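Local coordinates for cell division protein SepF (Methanobrevibacter smithii, PDB 7AL1), which probably tethers the division protein FtsZ to the cell membrane during archaeal cell division, this chain being its C-terminal SepF domain, at residues I86-K89 with G90-L93. Residues are numbered along the deposited sequence; the frame is centred on the assembly and turned at random. Where two conformers were deposited one is given.
Sequences IAPK and GVSL
At chi1 175°, V91 turns CG1 back beside its own carbonyl carbon and directs CG2 at CG of the P88 ring; L93 keeps CG beside its own backbone N, opposite its carbonyl carbon, and close to A87. P88 and V91 are the end residues of a type II beta turn, and A87 and L93 flank it; through this turn the chain leaves strand 81-87 and passes into strand 92-95. One hydrogen bond closes the turn: the N-H of V91 is donated to P88 O at 3.0 Å, nearly straight at 167° but tilted 29° from the carbonyl plane. G90 takes the third position with a positive phi, the backbone shape glycine favours in a type II turn. Outside the bend, the K89 chain runs extended away from it. P88 CG lies 4.0 Å from V91 CG2, the two side chains slanting across each other, and P38 packs against both. Beyond the turn, S92 and L93 pair with a parallel strand of the second subunit, so the sheet continues across the dimer, and I14 of that subunit packs on V91 and L93. A87 CB sits 4.0 Å from L93 CG and only 3.3 Å from V91 O.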
loop_
_atom_site.group_PDB
_atom_site.type_symbol
_atom_site.label_atom_id
_atom_site.label_comp_id
_atom_site.label_asym_id
_atom_site.label_seq_id
_atom_site.Cartn_x
_atom_site.Cartn_y
_atom_site.Cartn_z
ATOM N N ILE A 86 2.820 6.906 0.384
ATOM C CA ILE A 86 3.151 8.109 1.131
ATOM C C ILE A 86 2.305 8.118 2.393
ATOM O O ILE A 86 1.075 8.152 2.321
ATOM C CB ILE A 86 2.886 9.377 0.303
ATOM C CG1 ILE A 86 3.694 9.344 -0.987
ATOM C CG2 ILE A 86 3.193 10.625 1.135
ATOM C CD1 ILE A 86 3.211 10.336 -1.990
ATOM N N ALA A 87 2.951 8.137 3.549
ATOM C CA ALA A 87 2.254 8.109 4.816
ATOM C C ALA A 87 2.427 9.442 5.511
ATOM O O ALA A 87 3.557 9.915 5.653
ATOM C CB ALA A 87 2.822 6.999 5.696
ATOM N N PRO A 88 1.349 10.073 5.945
ATOM C CA PRO A 88 1.471 11.333 6.676
ATOM C C PRO A 88 2.068 11.113 8.052
ATOM O O PRO A 88 1.961 10.036 8.636
ATOM C CB PRO A 88 0.018 11.795 6.807
ATOM C CG PRO A 88 -0.758 10.492 6.906
ATOM C CD PRO A 88 -0.049 9.592 5.906
ATOM N N LYS A 89 2.692 12.155 8.583
ATOM C CA LYS A 89 3.067 12.102 9.989
ATOM C C LYS A 89 1.838 11.733 10.815
ATOM O O LYS A 89 0.764 12.301 10.626
ATOM C CB LYS A 89 3.607 13.459 10.421
ATOM C CG LYS A 89 4.491 13.380 11.657
ATOM C CD LYS A 89 5.113 14.724 11.999
ATOM C CE LYS A 89 6.065 14.610 13.182
ATOM N NZ LYS A 89 6.785 15.894 13.420
ATOM N N GLY A 90 1.981 10.733 11.683
ATOM C CA GLY A 90 0.884 10.216 12.467
ATOM C C GLY A 90 0.391 8.849 12.041
ATOM O O GLY A 90 -0.344 8.200 12.797
ATOM N N VAL A 91 0.760 8.403 10.842
ATOM C CA VAL A 91 0.546 7.034 10.392
ATOM C C VAL A 91 1.923 6.465 10.073
ATOM O O VAL A 91 2.503 6.779 9.023
ATOM C CB VAL A 91 -0.371 6.948 9.158
ATOM C CG1 VAL A 91 -0.454 5.503 8.684
ATOM C CG2 VAL A 91 -1.747 7.530 9.461
ATOM N N SER A 92 2.439 5.605 10.949
ATOM C CA SER A 92 3.774 5.059 10.786
ATOM C C SER A 92 3.753 3.801 9.926
ATOM O O SER A 92 2.899 2.928 10.116
ATOM C CB SER A 92 4.342 4.647 12.145
ATOM O OG SER A 92 4.427 5.745 13.035
ATOM N N LEU A 93 4.698 3.701 8.993
ATOM C CA LEU A 93 4.975 2.454 8.296
ATOM C C LEU A 93 5.869 1.616 9.187
ATOM O O LEU A 93 6.824 2.118 9.775
ATOM C CB LEU A 93 5.692 2.750 6.986
ATOM C CG LEU A 93 4.927 3.667 6.055
ATOM C CD1 LEU A 93 5.723 3.899 4.805
ATOM C CD2 LEU A 93 3.571 3.079 5.699
#